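Local coordinates for GDP-mannose-dependent alpha-(1-6)-phosphatidylinositol monomannoside mannosyltransferase (Corynebacterium glutamicum, PDB 3OKP), which belongs to the GT-B class of glycosyltransferases, with two Rossmann-like domains, and is modelled here with guanosine-5'-diphosphate-alpha-D-mannose bound in a pocket, at residues S242-L247 with V255-R260; D214-A219 with A230-V235; L338-L341 with I346-A349. All blocks are in the same frame, centred on the assembly; numbering follows the deposited sequence.

Interaction 1. Residues S242-L247 with V255-R260. With GDD (guanosine-5'-diphosphate-alpha-D-mannose), chain B.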
loop_
_atom_site.group_PDB
_atom_site.type_symbol
_atom_site.label_atom_id
_atom_site.label_comp_id
_atom_site.label_asym_id
_atom_site.label_seq_id
_atom_site.Cartn_x
_atom_site.Cartn_y
_atom_site.Cartn_z
ATOM N N SER A 242 -20.285 6.923 -11.406
ATOM C CA SER A 242 -21.291 7.520 -12.291
ATOM C C SER A 242 -20.673 8.494 -13.297
ATOM O O SER A 242 -21.082 8.539 -14.461
ATOM C CB SER A 242 -22.401 8.202 -11.485
ATOM O OG SER A 242 -21.884 9.259 -10.696
ATOM N N THR A 243 -19.680 9.260 -12.845
ATOM C CA THR A 243 -18.942 10.172 -13.718
ATOM C C THR A 243 -18.084 9.407 -14.732
ATOM O O THR A 243 -18.012 9.791 -15.901
ATOM C CB THR A 243 -18.070 11.156 -12.904
ATOM O OG1 THR A 243 -18.885 11.829 -11.935
ATOM C CG2 THR A 243 -17.427 12.194 -13.816
ATOM N N LEU A 244 -17.448 8.327 -14.281
ATOM C CA LEU A 244 -16.640 7.478 -15.161
ATOM C C LEU A 244 -17.485 6.828 -16.260
ATOM O O LEU A 244 -17.076 6.784 -17.420
ATOM C CB LEU A 244 -15.888 6.410 -14.356
ATOM C CG LEU A 244 -14.768 6.883 -13.418
ATOM C CD1 LEU A 244 -14.201 5.722 -12.613
ATOM C CD2 LEU A 244 -13.659 7.602 -14.184
ATOM N N ARG A 245 -18.665 6.337 -15.887
ATOM C CA ARG A 245 -19.589 5.738 -16.853
ATOM C C ARG A 245 -20.039 6.760 -17.904
ATOM O O ARG A 245 -20.136 6.431 -19.087
ATOM C CB ARG A 245 -20.796 5.119 -16.141
ATOM C CG ARG A 245 -20.483 3.851 -15.354
ATOM C CD ARG A 245 -21.749 3.279 -14.728
ATOM N NE ARG A 245 -21.534 1.993 -14.062
ATOM C CZ ARG A 245 -21.570 0.807 -14.670
ATOM N NH1 ARG A 245 -21.802 0.721 -15.976
ATOM N NH2 ARG A 245 -21.370 -0.301 -13.970
ATOM N N ARG A 246 -20.292 7.994 -17.467
ATOM C CA ARG A 246 -20.683 9.077 -18.375
ATOM C C ARG A 246 -19.549 9.428 -19.342
ATOM O O ARG A 246 -19.778 9.633 -20.534
ATOM C CB ARG A 246 -21.119 10.319 -17.590
ATOM C CG ARG A 246 -22.004 11.272 -18.390
ATOM C CD ARG A 246 -22.140 12.642 -17.728
ATOM N NE ARG A 246 -20.914 13.432 -17.849
ATOM C CZ ARG A 246 -20.118 13.759 -16.834
ATOM N NH1 ARG A 246 -20.412 13.382 -15.595
ATOM N NH2 ARG A 246 -19.025 14.477 -17.060
ATOM N N LEU A 247 -18.328 9.487 -18.815
ATOM C CA LEU A 247 -17.134 9.721 -19.626
ATOM C C LEU A 247 -16.931 8.635 -20.683
ATOM O O LEU A 247 -16.468 8.916 -21.787
ATOM C CB LEU A 247 -15.897 9.825 -18.726
ATOM C CG LEU A 247 -15.244 11.182 -18.408
ATOM C CD1 LEU A 247 -16.151 12.401 -18.612
ATOM C CD2 LEU A 247 -14.657 11.167 -17.001
ATOM N N VAL A 255 -14.820 -0.460 -23.007
ATOM C CA VAL A 255 -14.582 -0.168 -21.594
ATOM C C VAL A 255 -15.535 -1.005 -20.746
ATOM O O VAL A 255 -16.752 -0.971 -20.949
ATOM C CB VAL A 255 -14.759 1.346 -21.275
ATOM C CG1 VAL A 255 -14.589 1.615 -19.784
ATOM C CG2 VAL A 255 -13.769 2.189 -22.071
ATOM N N LYS A 256 -14.973 -1.758 -19.803
ATOM C CA LYS A 256 -15.763 -2.627 -18.936
ATOM C C LYS A 256 -15.642 -2.230 -17.465
ATOM O O LYS A 256 -14.540 -2.198 -16.907
ATOM C CB LYS A 256 -15.348 -4.094 -19.121
ATOM C CG LYS A 256 -15.347 -4.593 -20.574
ATOM C CD LYS A 256 -16.760 -4.836 -21.094
ATOM C CE LYS A 256 -16.751 -5.419 -22.504
ATOM N NZ LYS A 256 -16.465 -4.391 -23.540
ATOM N N PHE A 257 -16.784 -1.923 -16.852
ATOM C CA PHE A 257 -16.857 -1.672 -15.417
ATOM C C PHE A 257 -17.220 -2.970 -14.709
ATOM O O PHE A 257 -18.389 -3.364 -14.663
ATOM C CB PHE A 257 -17.880 -0.575 -15.104
ATOM C CG PHE A 257 -17.474 0.786 -15.593
ATOM C CD1 PHE A 257 -16.713 1.630 -14.790
ATOM C CD2 PHE A 257 -17.849 1.224 -16.861
ATOM C CE1 PHE A 257 -16.335 2.893 -15.243
ATOM C CE2 PHE A 257 -17.471 2.479 -17.321
ATOM C CZ PHE A 257 -16.715 3.316 -16.511
ATOM N N LEU A 258 -16.207 -3.631 -14.163
ATOM C CA LEU A 258 -16.376 -4.964 -13.592
ATOM C C LEU A 258 -16.792 -4.941 -12.121
ATOM O O LEU A 258 -17.107 -5.985 -11.544
ATOM C CB LEU A 258 -15.096 -5.796 -13.780
ATOM C CG LEU A 258 -14.578 -6.038 -15.207
ATOM C CD1 LEU A 258 -13.328 -6.912 -15.182
ATOM C CD2 LEU A 258 -15.644 -6.658 -16.114
ATOM N N GLY A 259 -16.790 -3.752 -11.522
ATOM C CA GLY A 259 -17.109 -3.594 -10.105
ATOM C C GLY A 259 -15.984 -4.096 -9.221
ATOM O O GLY A 259 -14.866 -4.331 -9.695
ATOM N N ARG A 260 -16.271 -4.257 -7.934
ATOM C CA ARG A 260 -15.275 -4.777 -7.008
ATOM C C ARG A 260 -15.257 -6.300 -7.091
ATOM O O ARG A 260 -16.196 -6.967 -6.651
ATOM C CB ARG A 260 -15.539 -4.301 -5.576
ATOM C CG ARG A 260 -14.283 -4.272 -4.730
ATOM C CD ARG A 260 -14.551 -4.003 -3.264
ATOM N NE ARG A 260 -13.309 -4.073 -2.494
ATOM C CZ ARG A 260 -12.828 -5.180 -1.932
ATOM N NH1 ARG A 260 -13.481 -6.332 -2.036
ATOM N NH2 ARG A 260 -11.688 -5.134 -1.258
HETATM N N2 GDD B . -10.356 -7.531 -3.783
HETATM C C2 GDD B . -10.230 -6.362 -4.457
HETATM N N1 GDD B . -11.127 -6.041 -5.422
HETATM N N3 GDD B . -9.209 -5.525 -4.163
HETATM C C4 GDD B . -9.067 -4.349 -4.831
HETATM C C5 GDD B . -9.977 -4.004 -5.819
HETATM C C6 GDD B . -11.020 -4.877 -6.109
HETATM O O6 GDD B . -11.855 -4.594 -6.992
HETATM N N7 GDD B . -9.605 -2.803 -6.307
HETATM C C8 GDD B . -8.495 -2.414 -5.638
HETATM N N9 GDD B . -8.174 -3.359 -4.740
HETATM C "C1'" GDD B . -7.026 -3.349 -3.796
HETATM C "C2'" GDD B . -5.716 -3.538 -4.544
HETATM O "O2'" GDD B . -5.430 -4.920 -4.775
HETATM C "C3'" GDD B . -4.707 -2.878 -3.625
HETATM O "O3'" GDD B . -4.162 -3.839 -2.714
HETATM C "C4'" GDD B . -5.504 -1.829 -2.855
HETATM O "O4'" GDD B . -6.890 -2.113 -3.089
HETATM C "C5'" GDD B . -5.180 -0.412 -3.325
HETATM O "O5'" GDD B . -4.160 0.176 -2.513
HETATM P PA GDD B . -3.312 1.251 -2.994
HETATM O O1A GDD B . -2.373 1.423 -2.184
HETATM O O2A GDD B . -2.823 0.954 -4.112
HETATM O O3A GDD B . -4.060 2.486 -3.135
HETATM P PB GDD B . -4.876 3.087 -2.092
HETATM O O2B GDD B . -4.358 2.931 -0.965
HETATM O O3B GDD B . -4.991 4.310 -2.323
HETATM O O1B GDD B . -6.195 2.504 -2.105
#
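Phe257 packs under Leu244 and Arg245 in a partly buried helix-on-strand contact of the Rossmann-like sheet that also carries part of the ligand pocket. The motif is a beta-alpha-beta unit: strand 231-235, helix 241-247, then strand 255-259, an outermost strand of the parallel sheet within this chain. Every contact between the two segments involves Phe257. Over one face of its ring sits Arg245 CG, 3.9 Å from the ring centroid and only 12° off the normal, a well-centred CH-pi contact. From there the extended arginine chain runs past the ring in the opposite direction to the phenylalanine side chain, bringing Arg245 NH2 to 3.7 Å from Phe257 CB. The guanidinium, tilted 30° from the ring, has Phe257 CB over one face, toward its rim, rather than stacking on the ring. The charge is answered elsewhere: Arg245 NE forms a salt bridge with Glu241 one turn back on the same helix. At the ring's edge, Phe257 CZ reaches the carbonyl oxygen Leu244 O at 3.6 Å, near the ring plane, and Phe257 CE1 lies 3.7 Å from Leu244 CB. CG anti to the carbonyl carbon (chi1 -68°) directs the Phe257 ring toward the helix, and the side chain also touches Ile234 of the neighbouring strand. Arg260, in the same segment, belongs to the ligand pocket. Its extended chain lies along the guanine of GDD, with the guanidinium face over C2 of the base and Arg260 CG 3.3 Å from GDD O6.

Interaction 2. Residues D214-A219 with A230-V235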
loop_
_atom_site.group_PDB
_atom_site.type_symbol
_atom_site.label_atom_id
_atom_site.label_comp_id
_atom_site.label_asym_id
_atom_site.label_seq_id
_atom_site.Cartn_x
_atom_site.Cartn_y
_atom_site.Cartn_z
ATOM N N ASP A 214 -10.405 8.293 -15.303
ATOM C CA ASP A 214 -10.907 9.309 -16.230
ATOM C C ASP A 214 -9.890 9.632 -17.324
ATOM O O ASP A 214 -10.259 9.769 -18.492
ATOM C CB ASP A 214 -11.392 10.579 -15.497
ATOM C CG ASP A 214 -10.381 11.138 -14.494
ATOM O OD1 ASP A 214 -9.203 10.721 -14.470
ATOM O OD2 ASP A 214 -10.782 12.031 -13.715
ATOM N N SER A 215 -8.615 9.722 -16.944
ATOM C CA SER A 215 -7.521 9.948 -17.895
ATOM C C SER A 215 -7.417 8.790 -18.891
ATOM O O SER A 215 -7.234 9.010 -20.092
ATOM C CB SER A 215 -6.191 10.123 -17.157
ATOM O OG SER A 215 -6.251 11.187 -16.224
ATOM N N LEU A 216 -7.541 7.566 -18.376
ATOM C CA LEU A 216 -7.546 6.346 -19.188
ATOM C C LEU A 216 -8.695 6.323 -20.198
ATOM O O LEU A 216 -8.488 6.016 -21.379
ATOM C CB LEU A 216 -7.608 5.107 -18.280
ATOM C CG LEU A 216 -6.418 4.145 -18.114
ATOM C CD1 LEU A 216 -5.067 4.699 -18.576
ATOM C CD2 LEU A 216 -6.333 3.605 -16.683
ATOM N N ILE A 217 -9.899 6.651 -19.727
ATOM C CA ILE A 217 -11.092 6.697 -20.575
ATOM C C ILE A 217 -10.936 7.726 -21.703
ATOM O O ILE A 217 -11.311 7.461 -22.849
ATOM C CB ILE A 217 -12.377 6.958 -19.737
ATOM C CG1 ILE A 217 -12.752 5.700 -18.938
ATOM C CG2 ILE A 217 -13.535 7.401 -20.623
ATOM C CD1 ILE A 217 -13.705 5.954 -17.771
ATOM N N LYS A 218 -10.364 8.882 -21.374
ATOM C CA LYS A 218 -10.150 9.950 -22.353
ATOM C C LYS A 218 -9.085 9.593 -23.392
ATOM O O LYS A 218 -9.092 10.123 -24.504
ATOM C CB LYS A 218 -9.814 11.270 -21.651
ATOM C CG LYS A 218 -11.009 11.904 -20.940
ATOM C CD LYS A 218 -10.632 13.182 -20.211
ATOM C CE LYS A 218 -11.787 13.691 -19.360
ATOM N NZ LYS A 218 -11.496 15.039 -18.784
ATOM N N ALA A 219 -8.179 8.689 -23.024
ATOM C CA ALA A 219 -7.144 8.207 -23.938
ATOM C C ALA A 219 -7.636 7.082 -24.856
ATOM O O ALA A 219 -7.012 6.799 -25.885
ATOM C CB ALA A 219 -5.909 7.761 -23.156
ATOM N N ALA A 230 -9.442 -3.452 -28.435
ATOM C CA ALA A 230 -8.794 -3.155 -27.153
ATOM C C ALA A 230 -9.815 -2.937 -26.042
ATOM O O ALA A 230 -10.801 -2.225 -26.225
ATOM C CB ALA A 230 -7.880 -1.944 -27.278
ATOM N N GLN A 231 -9.565 -3.554 -24.891
ATOM C CA GLN A 231 -10.480 -3.476 -23.759
ATOM C C GLN A 231 -9.806 -2.855 -22.547
ATOM O O GLN A 231 -8.735 -3.304 -22.115
ATOM C CB GLN A 231 -11.027 -4.862 -23.394
ATOM C CG GLN A 231 -11.859 -5.524 -24.489
ATOM C CD GLN A 231 -13.189 -4.826 -24.732
ATOM O OE1 GLN A 231 -13.807 -4.293 -23.807
ATOM N NE2 GLN A 231 -13.636 -4.832 -25.982
ATOM N N LEU A 232 -10.440 -1.816 -22.016
ATOM C CA LEU A 232 -10.045 -1.231 -20.744
ATOM C C LEU A 232 -10.932 -1.797 -19.645
ATOM O O LEU A 232 -12.152 -1.591 -19.643
ATOM C CB LEU A 232 -10.146 0.299 -20.783
ATOM C CG LEU A 232 -9.889 1.080 -19.484
ATOM C CD1 LEU A 232 -8.487 0.831 -18.929
ATOM C CD2 LEU A 232 -10.117 2.567 -19.707
ATOM N N LEU A 233 -10.314 -2.522 -18.720
ATOM C CA LEU A 233 -11.038 -3.109 -17.603
ATOM C C LEU A 233 -10.875 -2.243 -16.367
ATOM O O LEU A 233 -9.771 -2.091 -15.840
ATOM C CB LEU A 233 -10.561 -4.538 -17.325
ATOM C CG LEU A 233 -10.561 -5.542 -18.485
ATOM C CD1 LEU A 233 -9.998 -6.866 -18.014
ATOM C CD2 LEU A 233 -11.962 -5.733 -19.072
ATOM N N ILE A 234 -11.985 -1.669 -15.921
ATOM C CA ILE A 234 -11.995 -0.858 -14.719
ATOM C C ILE A 234 -12.488 -1.715 -13.554
ATOM O O ILE A 234 -13.677 -2.043 -13.455
ATOM C CB ILE A 234 -12.808 0.447 -14.920
ATOM C CG1 ILE A 234 -12.108 1.333 -15.961
ATOM C CG2 ILE A 234 -12.967 1.193 -13.602
ATOM C CD1 ILE A 234 -12.974 2.427 -16.545
ATOM N N VAL A 235 -11.545 -2.103 -12.700
ATOM C CA VAL A 235 -11.821 -2.985 -11.567
ATOM C C VAL A 235 -11.803 -2.180 -10.274
ATOM O O VAL A 235 -10.805 -1.528 -9.949
ATOM C CB VAL A 235 -10.804 -4.158 -11.488
ATOM C CG1 VAL A 235 -11.080 -5.049 -10.278
ATOM C CG2 VAL A 235 -10.834 -4.984 -12.769
#
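No aromatic ring or other flat group lies in this contact: Leu216 and Ile217 on the helix meet Leu232 and Ile234 on the strand through aliphatic branches. The side chains of each touching pair cross at about a right angle. Leu232 does most of the reaching. Its CG is anti to the backbone N (chi1 175°), and both methyls meet the helix: Leu232 CD2 rests 3.8 Å from Leu216 CB, close to the helix backbone as well, and Leu232 CD1 is 4.0 Å from Leu216 CG. The CD2 methyl also serves Ile217, at 4.2 Å from Ile217 CG1. Farther along the strand the two isoleucines meet by their end methyls, Ile234 CD1 standing 3.8 Å from Ile217 CD1. All four residues are buried, and Leu244 and Leu247 of helix 241-247 cover Ile217 as well. Asp214, whose side chain points away from the strand, forms a salt bridge with Arg281 and a hydrogen bond with Tyr240. Helix and strand segments run nearly antiparallel, at 164°, with axes 10.2 Å apart, room for one layer of interlocked side chains. This is the helix-on-sheet packing of a beta-alpha-beta unit, strand 200-204, helix 213-226 and strand 231-235, in the Rossmann-like domain of this GT-B protein that holds the GDD pocket; Val235, at the strand's end, touches the bound GDD.

Interaction 3. Residues L338-L341 with I346-A349; sequences LIEL and IRRA
Arg348 donates from NE to Leu341 O, a short hydrogen bond of 2.6 Å with an N-H...O angle of 147°. The donor stands above the carbonyl plane. A bend at chi3 (-90°) brings NE round to the end of helix 331-342, and Arg348 NH2 bonds to the next carbonyl, Leu342 O. One guanidinium therefore takes up two successive carbonyls where a helix runs out of N-H partners, and its positive charge there probably suits the helix dipole. Glu340 and Arg347 make a looser pair. Their salt bridge is long, 3.6 Å from Glu340 OE2 to Arg347 NH1, and the carboxylate, at the guanidinium's edge, is turned 81° to its plane, so no parallel two-bond pairing forms. A water fills in: it donates to Glu340 OE1 at 2.7 Å and accepts from Arg347 NH2 at 3.1 Å. Beneath this partly solvent-facing network is the apolar layer. Arg347 is extended, and Leu341 CD2 lies under one face of its guanidinium, 3.6 Å from Arg347 NE. The leucine is buried, touching Ile275 and Leu324 of two sheet strands. Asp344, in the short link, accepts a hydrogen bond from the backbone N of Arg347. Together this is a corner where helix 331-342 passes through a short link into helix 345-362, on the outside of the Rossmann-like domain.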
loop_
_atom_site.group_PDB
_atom_site.type_symbol
_atom_site.label_atom_id
_atom_site.label_comp_id
_atom_site.label_asym_id
_atom_site.label_seq_id
_atom_site.Cartn_x
_atom_site.Cartn_y
_atom_site.Cartn_z
ATOM N N LEU A 338 0.199 3.499 -24.668
ATOM C CA LEU A 338 -0.652 2.306 -24.682
ATOM C C LEU A 338 -0.584 1.549 -26.016
ATOM O O LEU A 338 -0.381 0.335 -26.024
ATOM C CB LEU A 338 -2.097 2.656 -24.303
ATOM C CG LEU A 338 -2.341 2.946 -22.814
ATOM C CD1 LEU A 338 -3.652 3.701 -22.594
ATOM C CD2 LEU A 338 -2.304 1.661 -21.980
ATOM N N ILE A 339 -0.733 2.268 -27.127
ATOM C CA ILE A 339 -0.656 1.668 -28.467
ATOM C C ILE A 339 0.731 1.068 -28.734
ATOM O O ILE A 339 0.839 -0.063 -29.218
ATOM C CB ILE A 339 -1.014 2.687 -29.579
ATOM C CG1 ILE A 339 -2.464 3.174 -29.430
ATOM C CG2 ILE A 339 -0.792 2.078 -30.974
ATOM C CD1 ILE A 339 -2.747 4.496 -30.146
ATOM N N GLU A 340 1.776 1.828 -28.403
ATOM C CA GLU A 340 3.167 1.387 -28.571
ATOM C C GLU A 340 3.437 0.056 -27.855
ATOM O O GLU A 340 4.022 -0.862 -28.437
ATOM C CB GLU A 340 4.136 2.478 -28.092
ATOM C CG GLU A 340 5.600 2.259 -28.485
ATOM C CD GLU A 340 6.525 3.368 -28.000
ATOM O OE1 GLU A 340 6.186 4.071 -27.024
ATOM O OE2 GLU A 340 7.605 3.534 -28.601
ATOM N N LEU A 341 2.993 -0.046 -26.604
ATOM C CA LEU A 341 3.169 -1.268 -25.819
ATOM C C LEU A 341 2.317 -2.433 -26.315
ATOM O O LEU A 341 2.805 -3.560 -26.405
ATOM C CB LEU A 341 2.911 -1.011 -24.331
ATOM C CG LEU A 341 4.020 -0.354 -23.509
ATOM C CD1 LEU A 341 3.586 -0.252 -22.049
ATOM C CD2 LEU A 341 5.340 -1.120 -23.626
ATOM N N ILE A 346 7.013 -8.291 -27.500
ATOM C CA ILE A 346 8.348 -8.649 -27.018
ATOM C C ILE A 346 8.782 -7.716 -25.891
ATOM O O ILE A 346 9.264 -8.170 -24.852
ATOM C CB ILE A 346 9.389 -8.659 -28.159
ATOM C CG1 ILE A 346 9.093 -9.813 -29.119
ATOM C CG2 ILE A 346 10.822 -8.765 -27.609
ATOM C CD1 ILE A 346 10.126 -9.979 -30.195
ATOM N N ARG A 347 8.597 -6.416 -26.107
ATOM C CA ARG A 347 8.856 -5.411 -25.085
ATOM C C ARG A 347 8.000 -5.670 -23.843
ATOM O O ARG A 347 8.494 -5.582 -22.718
ATOM C CB ARG A 347 8.597 -4.009 -25.643
ATOM C CG ARG A 347 8.998 -2.875 -24.718
ATOM C CD ARG A 347 8.781 -1.534 -25.390
ATOM N NE ARG A 347 8.752 -0.442 -24.421
ATOM C CZ ARG A 347 8.399 0.808 -24.707
ATOM N NH1 ARG A 347 8.041 1.145 -25.941
ATOM N NH2 ARG A 347 8.404 1.726 -23.752
ATOM N N ARG A 348 6.726 -6.001 -24.054
ATOM C CA ARG A 348 5.817 -6.329 -22.953
ATOM C C ARG A 348 6.307 -7.530 -22.145
ATOM O O ARG A 348 6.349 -7.474 -20.915
ATOM C CB ARG A 348 4.391 -6.569 -23.460
ATOM C CG ARG A 348 3.586 -5.295 -23.622
ATOM C CD ARG A 348 2.108 -5.580 -23.842
ATOM N NE ARG A 348 1.794 -5.725 -25.262
ATOM C CZ ARG A 348 1.462 -6.866 -25.858
ATOM N NH1 ARG A 348 1.383 -7.996 -25.169
ATOM N NH2 ARG A 348 1.203 -6.871 -27.156
ATOM N N ALA A 349 6.691 -8.600 -22.841
ATOM C CA ALA A 349 7.240 -9.792 -22.194
ATOM C C ALA A 349 8.482 -9.458 -21.362
ATOM O O ALA A 349 8.620 -9.933 -20.237
ATOM C CB ALA A 349 7.556 -10.868 -23.226
HETATM O O HOH W 1 8.012 4.538 -25.055
#

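In the fold
Along the chain the three contacts come in series, with none nested or crossed. Interaction 2 closes first, folding helix 213-226 back onto strand 231-235. Interaction 1 follows at once, closing the loop from helix 241-247 to strand 255-259. Their strands are parallel neighbours in one sheet, and the contacts touch directly: Lys256 NZ bonds to Gln231 OE1, and Ile217 packs against the carbonyl oxygens of Leu244 and Leu247. Interaction 3 comes much later, closing a short turn between helices 331-342 and 345-362. Its centre lies about 17 Å from that of interaction 2, but Leu338 and Ile339 touch helix 213-226, tying this corner to the same layered domain.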